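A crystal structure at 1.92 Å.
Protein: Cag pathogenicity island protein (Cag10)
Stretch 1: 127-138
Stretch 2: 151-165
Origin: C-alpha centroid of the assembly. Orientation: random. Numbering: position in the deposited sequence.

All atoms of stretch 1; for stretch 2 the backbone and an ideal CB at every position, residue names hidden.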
# COMPACT_ATOMS: atom_id res chain seq x y z
N THR A 127 6.22 13.89 5.14
CA THR A 127 5.48 13.14 4.14
C THR A 127 4.34 12.40 4.83
O THR A 127 4.39 12.12 6.02
CB THR A 127 6.39 12.17 3.36
OG1 THR A 127 6.78 11.07 4.18
CG2 THR A 127 7.65 12.89 2.86
N LYS A 128 3.27 12.14 4.08
CA LYS A 128 2.08 11.49 4.61
C LYS A 128 1.72 10.34 3.69
O LYS A 128 1.90 10.43 2.47
CB LYS A 128 0.90 12.48 4.74
CG LYS A 128 1.10 13.57 5.80
CD LYS A 128 0.36 14.86 5.45
CE LYS A 128 1.23 16.10 5.73
NZ LYS A 128 1.87 16.65 4.48
N LYS A 129 1.24 9.24 4.28
CA LYS A 129 0.89 8.04 3.54
C LYS A 129 -0.39 7.46 4.12
O LYS A 129 -0.67 7.62 5.31
CB LYS A 129 1.98 6.96 3.61
CG LYS A 129 3.29 7.28 2.88
CD LYS A 129 4.37 6.29 3.30
CE LYS A 129 5.56 6.30 2.35
NZ LYS A 129 6.04 7.68 2.12
N GLN A 130 -1.15 6.76 3.28
CA GLN A 130 -2.23 5.91 3.77
C GLN A 130 -1.74 4.47 3.73
O GLN A 130 -1.18 4.02 2.73
CB GLN A 130 -3.51 6.06 2.95
CG GLN A 130 -4.65 5.27 3.56
CD GLN A 130 -5.70 4.87 2.55
OE1 GLN A 130 -6.76 5.48 2.47
NE2 GLN A 130 -5.40 3.84 1.75
N VAL A 131 -1.90 3.76 4.84
CA VAL A 131 -1.28 2.45 5.02
C VAL A 131 -2.38 1.46 5.36
O VAL A 131 -3.26 1.76 6.17
CB VAL A 131 -0.22 2.48 6.15
CG1 VAL A 131 0.27 1.06 6.49
CG2 VAL A 131 0.94 3.41 5.80
N THR A 132 -2.27 0.27 4.78
CA THR A 132 -3.11 -0.88 5.09
C THR A 132 -2.22 -2.03 5.53
O THR A 132 -1.29 -2.40 4.80
CB THR A 132 -3.91 -1.31 3.85
OG1 THR A 132 -4.66 -0.20 3.34
CG2 THR A 132 -4.83 -2.47 4.17
N ILE A 133 -2.49 -2.63 6.68
CA ILE A 133 -1.73 -3.82 7.04
C ILE A 133 -2.70 -4.96 7.32
O ILE A 133 -3.83 -4.77 7.77
CB ILE A 133 -0.76 -3.63 8.24
CG1 ILE A 133 -1.52 -3.56 9.56
CG2 ILE A 133 0.22 -2.44 8.07
CD1 ILE A 133 -0.74 -4.16 10.71
N TYR A 134 -2.23 -6.17 7.05
CA TYR A 134 -2.97 -7.39 7.35
C TYR A 134 -2.20 -8.16 8.41
O TYR A 134 -0.99 -8.36 8.27
CB TYR A 134 -3.13 -8.23 6.08
CG TYR A 134 -3.90 -7.53 4.98
CD1 TYR A 134 -3.30 -6.59 4.15
CD2 TYR A 134 -5.25 -7.80 4.77
CE1 TYR A 134 -4.03 -5.95 3.13
CE2 TYR A 134 -5.97 -7.16 3.79
CZ TYR A 134 -5.36 -6.25 2.97
OH TYR A 134 -6.10 -5.63 1.98
N TYR A 135 -2.89 -8.59 9.47
CA TYR A 135 -2.18 -9.22 10.58
C TYR A 135 -2.96 -10.42 11.11
O TYR A 135 -4.17 -10.56 10.89
CB TYR A 135 -1.91 -8.23 11.74
CG TYR A 135 -3.13 -7.96 12.58
CD1 TYR A 135 -3.99 -6.92 12.25
CD2 TYR A 135 -3.44 -8.76 13.69
CE1 TYR A 135 -5.14 -6.67 13.01
CE2 TYR A 135 -4.60 -8.52 14.43
CZ TYR A 135 -5.44 -7.49 14.08
OH TYR A 135 -6.57 -7.24 14.83
N ASP A 136 -2.24 -11.27 11.83
CA ASP A 136 -2.84 -12.28 12.68
C ASP A 136 -1.88 -12.51 13.84
O ASP A 136 -0.75 -12.01 13.84
CB ASP A 136 -3.13 -13.57 11.90
CG ASP A 136 -4.11 -14.50 12.62
OD1 ASP A 136 -4.61 -14.16 13.72
OD2 ASP A 136 -4.39 -15.57 12.05
N PHE A 137 -2.34 -13.24 14.86
CA PHE A 137 -1.48 -13.59 16.00
C PHE A 137 -0.92 -14.99 15.80
O PHE A 137 -1.65 -15.91 15.45
CB PHE A 137 -2.24 -13.50 17.32
CG PHE A 137 -2.43 -12.10 17.81
CD1 PHE A 137 -1.44 -11.47 18.55
CD2 PHE A 137 -3.58 -11.39 17.51
CE1 PHE A 137 -1.61 -10.16 19.00
CE2 PHE A 137 -3.75 -10.08 17.95
CZ PHE A 137 -2.77 -9.47 18.70
N ALA A 138 0.38 -15.14 16.01
CA ALA A 138 1.06 -16.43 15.81
C ALA A 138 0.61 -17.47 16.83
O ALA A 138 1.05 -17.44 17.98
CB ALA A 138 2.58 -16.24 15.88
N UNK A 151 6.11 -9.95 22.49
CA UNK A 151 5.75 -11.07 23.39
C UNK A 151 4.48 -11.81 23.03
O UNK A 151 4.34 -12.99 23.38
CB UNK A 151 5.60 -10.55 24.82
N UNK A 152 3.51 -11.14 22.42
CA UNK A 152 2.21 -11.75 22.18
C UNK A 152 2.06 -12.23 20.74
O UNK A 152 0.96 -12.64 20.34
CB UNK A 152 1.10 -10.76 22.52
N UNK A 153 3.13 -12.21 19.96
CA UNK A 153 3.11 -12.77 18.62
C UNK A 153 2.23 -12.07 17.60
O UNK A 153 1.59 -12.74 16.78
CB UNK A 153 2.67 -14.23 18.71
N UNK A 154 2.16 -10.73 17.62
CA UNK A 154 1.51 -9.99 16.54
C UNK A 154 2.34 -10.13 15.27
O UNK A 154 3.53 -9.78 15.27
CB UNK A 154 1.33 -8.52 16.91
N UNK A 155 1.73 -10.62 14.18
CA UNK A 155 2.47 -10.85 12.94
C UNK A 155 1.80 -10.18 11.74
O UNK A 155 0.62 -10.42 11.48
CB UNK A 155 2.61 -12.35 12.68
N UNK A 156 2.57 -9.38 11.00
CA UNK A 156 2.10 -8.72 9.78
C UNK A 156 2.29 -9.67 8.60
O UNK A 156 3.37 -10.25 8.42
CB UNK A 156 2.84 -7.40 9.54
N UNK A 157 1.25 -9.81 7.78
CA UNK A 157 1.31 -10.68 6.61
C UNK A 157 1.38 -9.93 5.30
O UNK A 157 1.81 -10.51 4.30
CB UNK A 157 0.09 -11.61 6.59
N UNK A 158 0.98 -8.67 5.28
CA UNK A 158 0.98 -7.89 4.05
C UNK A 158 0.81 -6.43 4.39
O UNK A 158 0.34 -6.08 5.48
CB UNK A 158 -0.12 -8.36 3.10
N UNK A 159 1.17 -5.57 3.43
CA UNK A 159 1.02 -4.13 3.58
C UNK A 159 0.73 -3.55 2.21
O UNK A 159 1.18 -4.07 1.18
CB UNK A 159 2.27 -3.49 4.20
N UNK A 160 -0.04 -2.46 2.19
CA UNK A 160 -0.30 -1.70 0.97
C UNK A 160 -0.21 -0.24 1.35
O UNK A 160 -0.66 0.15 2.43
CB UNK A 160 -1.66 -2.04 0.35
N UNK A 161 0.40 0.57 0.48
CA UNK A 161 0.76 1.95 0.80
C UNK A 161 0.29 2.87 -0.32
O UNK A 161 0.48 2.55 -1.50
CB UNK A 161 2.27 2.09 1.01
N UNK A 162 -0.29 4.01 0.05
CA UNK A 162 -0.66 5.07 -0.89
C UNK A 162 0.01 6.37 -0.47
O UNK A 162 -0.31 6.92 0.60
CB UNK A 162 -2.18 5.24 -0.96
N UNK A 163 0.90 6.88 -1.31
CA UNK A 163 1.51 8.17 -1.02
C UNK A 163 0.49 9.28 -1.22
O UNK A 163 -0.32 9.23 -2.14
CB UNK A 163 2.74 8.40 -1.90
N UNK A 164 0.51 10.26 -0.33
CA UNK A 164 -0.54 11.27 -0.34
C UNK A 164 -0.13 12.58 -1.00
O UNK A 164 -0.94 13.52 -1.02
CB UNK A 164 -0.99 11.55 1.10
N UNK A 165 1.07 12.66 -1.55
CA UNK A 165 1.41 13.77 -2.45
C UNK A 165 1.87 13.24 -3.80
O UNK A 165 1.16 12.46 -4.45
CB UNK A 165 2.50 14.65 -1.83

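The two strands run antiparallel, so alternate positions of stretch 2, except at the bulge, where 157 points sideways, share a face of the sheet with V131, I133, Y135 and F137, or with Q130, T132, Y134 and D136.

Position 151 reaches nothing in stretch 1, so many residues would serve; it is P151. At 152 the ideal CB lies 4.5 Å from F137 CE1, and many side chains fit; F152 turns its ring away. Position 153 has phi 66° and psi 38°, and its ideal CB would sit a tight 3.5 Å from A138 CB. Both favour glycine, and G153 O accepts a hydrogen bond from A138 N (2.8 Å).

Position 154 points to the face bearing I133, Y135 and F137, suited to a large hydrophobic residue. F154, chi1 t, lays its ring near parallel to that of Y135 but slid apart, with F154 CE1 3.4 Å from Y135 CG, and turns an edge toward the face of F137.

Position 155 shares its face with D136, and a polar or long side chain would suit. K155 leads its end away to a partner elsewhere, while K155 CG packs 3.9 Å from A138 CB. Position 156, beside I133 CD1, suits a modest aliphatic: V156 CG2 lies 4.0 Å from that atom.

At 157 the register shifts by one. Phi -108° and psi -20° mark the bulge, and CB points sideways, leaving the choice broad. F157 N donates to Y134 O (2.7 Å), and F157 CE1 reaches D136 CB at 3.9 Å.

The ideal CB of 158 lies 3.8 Å from Y134 CD1, so a polar or an apolar residue could pack there; D158 also accepts a hydrogen bond at OD1 from the backbone N of 159. Position 159 faces V131 and I133, calling for a branched aliphatic. I159 CG1 lies 3.8 Å from I133 CG2.

Position 160 lies beside T132, with room for a flexible polar chain; Q160 leads its end away. Position 161 neighbours V131 and K129 CD, so an apolar residue fits, here I161.

Position 162, near Q130, suits a small polar residue; T162 OG1 has a weak bond to a water that also binds Q130 NE2. At 163 the ammonium of K129 invites an acid, and D163 OD1 forms a salt bridge with K129 NZ (3.3 Å). The ideal CB of 164 lies 3.4 Å from K128 O, so a side chain here must lie against the backbone of stretch 1, as an aliphatic one can; L164 CG sits 4.0 Å from Q130 N. Position 165 is unconstrained; Q165 is poorly ordered.

Stretch 2 151-165: PFGFKVFDIQITDLQ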
# COMPACT_ATOMS: atom_id res chain seq x y z
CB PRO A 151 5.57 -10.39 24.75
CG PRO A 151 6.21 -9.09 24.64
CD PRO A 151 6.20 -8.67 23.21
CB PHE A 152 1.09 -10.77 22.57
CG PHE A 152 1.11 -10.39 24.04
CD1 PHE A 152 1.44 -11.33 25.01
CD2 PHE A 152 0.84 -9.10 24.45
CE1 PHE A 152 1.47 -11.00 26.36
CE2 PHE A 152 0.88 -8.76 25.80
CZ PHE A 152 1.20 -9.71 26.76
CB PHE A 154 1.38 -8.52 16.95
CG PHE A 154 0.76 -7.63 15.91
CD1 PHE A 154 -0.61 -7.44 15.88
CD2 PHE A 154 1.56 -6.92 15.02
CE1 PHE A 154 -1.18 -6.58 14.95
CE2 PHE A 154 0.98 -6.05 14.09
CZ PHE A 154 -0.39 -5.90 14.05
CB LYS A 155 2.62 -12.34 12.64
CG LYS A 155 3.34 -13.11 13.74
CD LYS A 155 4.79 -12.70 13.85
CE LYS A 155 5.48 -13.56 14.92
NZ LYS A 155 6.93 -13.23 15.12
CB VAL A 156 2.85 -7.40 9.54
CG1 VAL A 156 2.43 -6.75 8.22
CG2 VAL A 156 2.60 -6.44 10.72
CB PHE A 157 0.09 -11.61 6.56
CG PHE A 157 0.16 -12.74 7.53
CD1 PHE A 157 0.06 -12.52 8.90
CD2 PHE A 157 0.33 -14.05 7.07
CE1 PHE A 157 0.14 -13.58 9.81
CE2 PHE A 157 0.40 -15.11 7.97
CZ PHE A 157 0.30 -14.88 9.34
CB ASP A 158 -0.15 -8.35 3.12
CG ASP A 158 0.26 -8.31 1.64
OD1 ASP A 158 1.19 -7.54 1.29
OD2 ASP A 158 -0.36 -9.05 0.84
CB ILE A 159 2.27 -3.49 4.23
CG1 ILE A 159 1.97 -2.06 4.70
CG2 ILE A 159 3.46 -3.49 3.28
CD1 ILE A 159 3.14 -1.43 5.48
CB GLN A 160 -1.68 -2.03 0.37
CG GLN A 160 -1.82 -3.47 -0.17
CD GLN A 160 -0.79 -3.82 -1.26
OE1 GLN A 160 -0.50 -3.00 -2.14
NE2 GLN A 160 -0.24 -5.04 -1.20
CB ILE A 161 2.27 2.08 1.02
CG1 ILE A 161 2.71 1.25 2.23
CG2 ILE A 161 2.67 3.54 1.21
CD1 ILE A 161 4.17 0.90 2.20
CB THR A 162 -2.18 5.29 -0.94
OG1 THR A 162 -2.87 4.05 -1.14
CG2 THR A 162 -2.54 6.26 -2.07
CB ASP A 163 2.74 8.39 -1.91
CG ASP A 163 3.89 7.47 -1.53
OD1 ASP A 163 3.96 7.07 -0.34
OD2 ASP A 163 4.71 7.14 -2.40
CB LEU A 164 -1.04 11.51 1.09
CG LEU A 164 -1.86 10.31 1.57
CD1 LEU A 164 -2.50 10.57 2.93
CD2 LEU A 164 -2.90 9.91 0.53
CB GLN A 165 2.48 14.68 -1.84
CG GLN A 165 2.19 15.18 -0.41
CD GLN A 165 0.82 15.82 -0.24
OE1 GLN A 165 0.18 16.25 -1.21
NE2 GLN A 165 0.35 15.89 1.00
O HOH W 1 -3.06 2.05 1.55
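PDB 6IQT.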